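Local coordinates for protein GphF Dehydratase 1 (Archangium violaceum, PDB 6MBF) that probably dehydrates the beta-hydroxyacyl intermediate of gephyronic acid polyketide synthesis and appears, as an enoyl-isomerase, to take part in rearranging the resulting olefin, at residues Y54-G68 with T121-L133. Sequence-based numbering, arbitrary orientation.
Sequences YLEMALAAASRLLPG and TRHATGRIARRQL
The Arg130 guanidinium carries the Pro67-Gly68 backbone over one face, Gly68 N lying 4.3 Å above its centre, while Ser63 O and Ala62 O stand at its edge. At the far end of the contact, Tyr54 OH comes within 3.7 Å of His123 CB, the two side chains meeting at a slant; the His123 ring has Thr121 O over one face and is fixed by Ser108 and the carbonyl of Ser83. The pair belongs to the hot-dog fold of polyketide synthase dehydratases, in which a helix packs on an antiparallel sheet: the axes of 54-65 and 121-131 approach to 7.9 Å at 48°. The classic beta bulge at His123 and Ala124, both facing Ile106, lies where Ala124 CB meets Tyr54 CG at 3.6 Å. Midway, Ala62 CB reaches Ile128 CB at 4.0 Å. With chi1 48° placing CG1 between backbone N and carbonyl carbon, Ile128 turns CG2 to Ala58 and CG1 to Leu66. Arg130, extended from CG to NE, runs beside the extended 66-68 segment that follows the helix; NH2 is hydrogen-bonded to Asn69, whereas buried NE has no partner in the model. Arg130 NH1 reaches Ser63 O at 2.8 Å, but the N-H...O angle of 123° makes that bond weak. Putting an alanine at Arg130 would probably leave the Ser63 carbonyl without this weak donor and the 66-68 backbone without its flat neighbour. Leu66 CD1 lies 3.5 Å from Ala129 CA.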
loop_
_atom_site.group_PDB
_atom_site.type_symbol
_atom_site.label_atom_id
_atom_site.label_comp_id
_atom_site.label_asym_id
_atom_site.label_seq_id
_atom_site.Cartn_x
_atom_site.Cartn_y
_atom_site.Cartn_z
ATOM N N TYR A 54 2.909 4.470 1.821
ATOM C CA TYR A 54 2.287 5.744 2.177
ATOM C C TYR A 54 0.926 5.527 2.823
ATOM O O TYR A 54 0.551 6.259 3.748
ATOM C CB TYR A 54 2.152 6.622 0.930
ATOM C CG TYR A 54 3.439 6.719 0.149
ATOM C CD1 TYR A 54 4.632 7.033 0.788
ATOM C CD2 TYR A 54 3.473 6.467 -1.220
ATOM C CE1 TYR A 54 5.826 7.110 0.085
ATOM C CE2 TYR A 54 4.665 6.540 -1.936
ATOM C CZ TYR A 54 5.837 6.863 -1.278
ATOM O OH TYR A 54 7.025 6.936 -1.980
ATOM N N LEU A 55 0.169 4.539 2.350
ATOM C CA LEU A 55 -1.118 4.250 2.976
ATOM C C LEU A 55 -0.930 3.806 4.423
ATOM O O LEU A 55 -1.676 4.235 5.315
ATOM C CB LEU A 55 -1.860 3.183 2.172
ATOM C CG LEU A 55 -2.231 3.557 0.732
ATOM C CD1 LEU A 55 -2.976 2.414 0.054
ATOM C CD2 LEU A 55 -3.081 4.820 0.735
ATOM N N GLU A 56 0.076 2.959 4.679
ATOM C CA GLU A 56 0.344 2.525 6.049
ATOM C C GLU A 56 0.763 3.701 6.927
ATOM O O GLU A 56 0.290 3.840 8.059
ATOM C CB GLU A 56 1.418 1.429 6.075
ATOM C CG GLU A 56 2.021 1.181 7.478
ATOM C CD GLU A 56 1.015 0.680 8.520
ATOM O OE1 GLU A 56 -0.135 0.309 8.181
ATOM O OE2 GLU A 56 1.389 0.652 9.709
ATOM N N MET A 57 1.660 4.551 6.423
ATOM C CA MET A 57 2.073 5.715 7.199
ATOM C C MET A 57 0.874 6.583 7.567
ATOM O O MET A 57 0.772 7.072 8.699
ATOM C CB MET A 57 3.106 6.512 6.419
ATOM C CG MET A 57 4.444 5.781 6.291
ATOM S SD MET A 57 5.598 6.610 5.181
ATOM C CE MET A 57 6.020 8.062 6.147
ATOM N N ALA A 58 -0.063 6.755 6.631
ATOM C CA ALA A 58 -1.244 7.571 6.899
ATOM C C ALA A 58 -2.171 6.906 7.913
ATOM O O ALA A 58 -2.700 7.580 8.806
ATOM C CB ALA A 58 -1.985 7.864 5.596
ATOM N N LEU A 59 -2.389 5.594 7.791
ATOM C CA LEU A 59 -3.195 4.892 8.790
ATOM C C LEU A 59 -2.555 4.979 10.165
ATOM O O LEU A 59 -3.243 5.187 11.173
ATOM C CB LEU A 59 -3.374 3.425 8.393
ATOM C CG LEU A 59 -4.205 3.132 7.153
ATOM C CD1 LEU A 59 -3.882 1.730 6.674
ATOM C CD2 LEU A 59 -5.708 3.284 7.457
ATOM N N ALA A 60 -1.231 4.828 10.218
ATOM C CA ALA A 60 -0.509 4.902 11.478
ATOM C C ALA A 60 -0.588 6.304 12.065
ATOM O O ALA A 60 -0.751 6.461 13.280
ATOM C CB ALA A 60 0.943 4.465 11.268
ATOM N N ALA A 61 -0.501 7.328 11.211
ATOM C CA ALA A 61 -0.669 8.700 11.681
ATOM C C ALA A 61 -2.084 8.933 12.184
ATOM O O ALA A 61 -2.282 9.593 13.209
ATOM C CB ALA A 61 -0.331 9.692 10.567
ATOM N N ALA A 62 -3.084 8.400 11.472
ATOM C CA ALA A 62 -4.463 8.525 11.941
ATOM C C ALA A 62 -4.617 7.930 13.332
ATOM O O ALA A 62 -5.293 8.507 14.197
ATOM C CB ALA A 62 -5.415 7.840 10.964
ATOM N N SER A 63 -3.989 6.775 13.570
ATOM C CA SER A 63 -4.135 6.113 14.861
ATOM C C SER A 63 -3.517 6.939 15.979
ATOM O O SER A 63 -4.068 7.012 17.085
ATOM C CB SER A 63 -3.499 4.728 14.816
ATOM O OG SER A 63 -3.687 4.052 16.051
ATOM N N ARG A 64 -2.381 7.574 15.711
ATOM C CA ARG A 64 -1.637 8.267 16.754
ATOM C C ARG A 64 -2.077 9.711 16.949
ATOM O O ARG A 64 -1.955 10.236 18.061
ATOM C CB ARG A 64 -0.138 8.216 16.447
ATOM C CG ARG A 64 0.426 6.811 16.541
ATOM C CD ARG A 64 1.653 6.601 15.642
ATOM N NE ARG A 64 2.258 5.291 15.874
ATOM C CZ ARG A 64 1.765 4.144 15.415
ATOM N NH1 ARG A 64 0.654 4.131 14.688
ATOM N NH2 ARG A 64 2.384 3.002 15.687
ATOM N N LEU A 65 -2.590 10.366 15.909
ATOM C CA LEU A 65 -2.962 11.774 16.012
ATOM C C LEU A 65 -4.437 11.992 16.295
ATOM O O LEU A 65 -4.794 12.986 16.938
ATOM C CB LEU A 65 -2.614 12.520 14.721
ATOM C CG LEU A 65 -1.139 12.668 14.372
ATOM C CD1 LEU A 65 -0.980 13.436 13.070
ATOM C CD2 LEU A 65 -0.398 13.358 15.505
ATOM N N LEU A 66 -5.296 11.115 15.808
ATOM C CA LEU A 66 -6.716 11.421 15.865
ATOM C C LEU A 66 -7.378 10.704 17.028
ATOM O O LEU A 66 -7.028 9.557 17.335
ATOM C CB LEU A 66 -7.408 11.017 14.565
ATOM C CG LEU A 66 -6.911 11.774 13.332
ATOM C CD1 LEU A 66 -7.596 11.268 12.085
ATOM C CD2 LEU A 66 -7.132 13.274 13.487
ATOM N N PRO A 67 -8.337 11.357 17.677
ATOM C CA PRO A 67 -8.961 10.767 18.862
ATOM C C PRO A 67 -9.932 9.653 18.510
ATOM O O PRO A 67 -10.487 9.584 17.407
ATOM C CB PRO A 67 -9.714 11.948 19.478
ATOM C CG PRO A 67 -10.116 12.757 18.284
ATOM C CD PRO A 67 -8.941 12.660 17.330
ATOM N N GLY A 68 -10.142 8.790 19.485
ATOM C CA GLY A 68 -11.165 7.768 19.381
ATOM C C GLY A 68 -10.807 6.561 20.217
ATOM O O GLY A 68 -9.697 6.433 20.732
ATOM N N THR A 121 11.275 16.090 -1.146
ATOM C CA THR A 121 10.463 15.721 -2.298
ATOM C C THR A 121 9.127 15.173 -1.813
ATOM O O THR A 121 9.099 14.254 -0.989
ATOM C CB THR A 121 11.172 14.670 -3.155
ATOM O OG1 THR A 121 12.404 15.210 -3.666
ATOM C CG2 THR A 121 10.280 14.214 -4.308
ATOM N N ARG A 122 8.036 15.725 -2.336
ATOM C CA ARG A 122 6.691 15.286 -1.962
ATOM C C ARG A 122 6.350 13.980 -2.671
ATOM O O ARG A 122 6.385 13.912 -3.906
ATOM C CB ARG A 122 5.658 16.357 -2.313
ATOM C CG ARG A 122 4.219 15.882 -2.135
ATOM C CD ARG A 122 3.197 16.951 -2.568
ATOM N NE ARG A 122 3.090 18.042 -1.609
ATOM C CZ ARG A 122 3.354 19.316 -1.886
ATOM N NH1 ARG A 122 3.738 19.673 -3.106
ATOM N NH2 ARG A 122 3.228 20.239 -0.943
ATOM N N HIS A 123 5.996 12.951 -1.899
ATOM C CA HIS A 123 5.649 11.652 -2.468
ATOM C C HIS A 123 4.170 11.326 -2.410
ATOM O O HIS A 123 3.643 10.752 -3.367
ATOM C CB HIS A 123 6.435 10.537 -1.769
ATOM C CG HIS A 123 7.909 10.679 -1.933
ATOM N ND1 HIS A 123 8.525 10.587 -3.163
ATOM C CD2 HIS A 123 8.883 10.964 -1.040
ATOM C CE1 HIS A 123 9.821 10.799 -3.015
ATOM N NE2 HIS A 123 10.065 11.020 -1.735
ATOM N N ALA A 124 3.472 11.681 -1.330
ATOM C CA ALA A 124 2.064 11.303 -1.221
ATOM C C ALA A 124 1.349 12.258 -0.279
ATOM O O ALA A 124 1.933 12.750 0.689
ATOM C CB ALA A 124 1.891 9.861 -0.725
ATOM N N THR A 125 0.074 12.500 -0.574
ATOM C CA THR A 125 -0.771 13.389 0.218
ATOM C C THR A 125 -2.188 12.829 0.287
ATOM O O THR A 125 -2.608 12.040 -0.564
ATOM C CB THR A 125 -0.833 14.798 -0.374
ATOM O OG1 THR A 125 -1.425 14.732 -1.678
ATOM C CG2 THR A 125 0.567 15.407 -0.496
ATOM N N GLY A 126 -2.931 13.275 1.295
ATOM C CA GLY A 126 -4.322 12.875 1.430
ATOM C C GLY A 126 -4.895 13.401 2.730
ATOM O O GLY A 126 -4.353 14.335 3.330
ATOM N N ARG A 127 -5.983 12.777 3.169
ATOM C CA ARG A 127 -6.667 13.172 4.394
ATOM C C ARG A 127 -6.851 11.954 5.283
ATOM O O ARG A 127 -6.921 10.825 4.797
ATOM C CB ARG A 127 -8.023 13.810 4.090
ATOM C CG ARG A 127 -7.949 14.924 3.079
ATOM C CD ARG A 127 -9.335 15.304 2.585
ATOM N NE ARG A 127 -9.269 16.036 1.323
ATOM C CZ ARG A 127 -9.045 17.342 1.233
ATOM N NH1 ARG A 127 -8.858 18.060 2.332
ATOM N NH2 ARG A 127 -9.000 17.929 0.047
ATOM N N ILE A 128 -6.896 12.182 6.593
ATOM C CA ILE A 128 -7.068 11.091 7.545
ATOM C C ILE A 128 -8.290 11.369 8.410
ATOM O O ILE A 128 -8.675 12.522 8.638
ATOM C CB ILE A 128 -5.821 10.864 8.427
ATOM C CG1 ILE A 128 -5.317 12.185 9.014
ATOM C CG2 ILE A 128 -4.708 10.142 7.637
ATOM C CD1 ILE A 128 -4.211 12.001 10.042
ATOM N N ALA A 129 -8.905 10.294 8.884
ATOM C CA ALA A 129 -10.074 10.400 9.745
ATOM C C ALA A 129 -10.182 9.124 10.565
ATOM O O ALA A 129 -9.466 8.145 10.337
ATOM C CB ALA A 129 -11.348 10.656 8.936
ATOM N N ARG A 130 -11.098 9.155 11.527
ATOM C CA ARG A 130 -11.331 8.047 12.434
ATOM C C ARG A 130 -12.811 8.055 12.779
ATOM O O ARG A 130 -13.384 9.120 13.022
ATOM C CB ARG A 130 -10.460 8.190 13.683
ATOM C CG ARG A 130 -10.304 6.947 14.505
ATOM C CD ARG A 130 -9.022 7.052 15.295
ATOM N NE ARG A 130 -8.957 6.061 16.355
ATOM C CZ ARG A 130 -7.928 5.934 17.178
ATOM N NH1 ARG A 130 -6.875 6.731 17.045
ATOM N NH2 ARG A 130 -7.942 5.004 18.122
ATOM N N ARG A 131 -13.433 6.881 12.774
ATOM C CA ARG A 131 -14.871 6.788 12.993
ATOM C C ARG A 131 -15.176 5.602 13.893
ATOM O O ARG A 131 -14.547 4.548 13.776
ATOM C CB ARG A 131 -15.628 6.643 11.665
ATOM C CG ARG A 131 -17.135 6.580 11.823
ATOM C CD ARG A 131 -17.852 6.436 10.491
ATOM N NE ARG A 131 -17.725 5.099 9.919
ATOM C CZ ARG A 131 -17.000 4.819 8.841
ATOM N NH1 ARG A 131 -16.340 5.786 8.226
ATOM N NH2 ARG A 131 -16.940 3.577 8.380
ATOM N N GLN A 132 -16.147 5.775 14.787
ATOM C CA GLN A 132 -16.540 4.682 15.667
ATOM C C GLN A 132 -17.182 3.562 14.857
ATOM O O GLN A 132 -17.927 3.808 13.905
ATOM C CB GLN A 132 -17.496 5.184 16.749
ATOM C CG GLN A 132 -17.289 4.509 18.098
ATOM C CD GLN A 132 -17.820 5.330 19.264
ATOM O OE1 GLN A 132 -17.681 6.556 19.297
ATOM N NE2 GLN A 132 -18.428 4.653 20.231
ATOM N N LEU A 133 -16.881 2.324 15.242
ATOM C CA LEU A 133 -17.245 1.136 14.466
ATOM C C LEU A 133 -18.745 1.011 14.179
ATOM O O LEU A 133 -19.582 1.329 15.021
ATOM C CB LEU A 133 -16.746 -0.118 15.190
ATOM C CG LEU A 133 -16.995 -0.169 16.701
ATOM C CD1 LEU A 133 -18.306 -0.877 17.032
ATOM C CD2 LEU A 133 -15.822 -0.821 17.424
#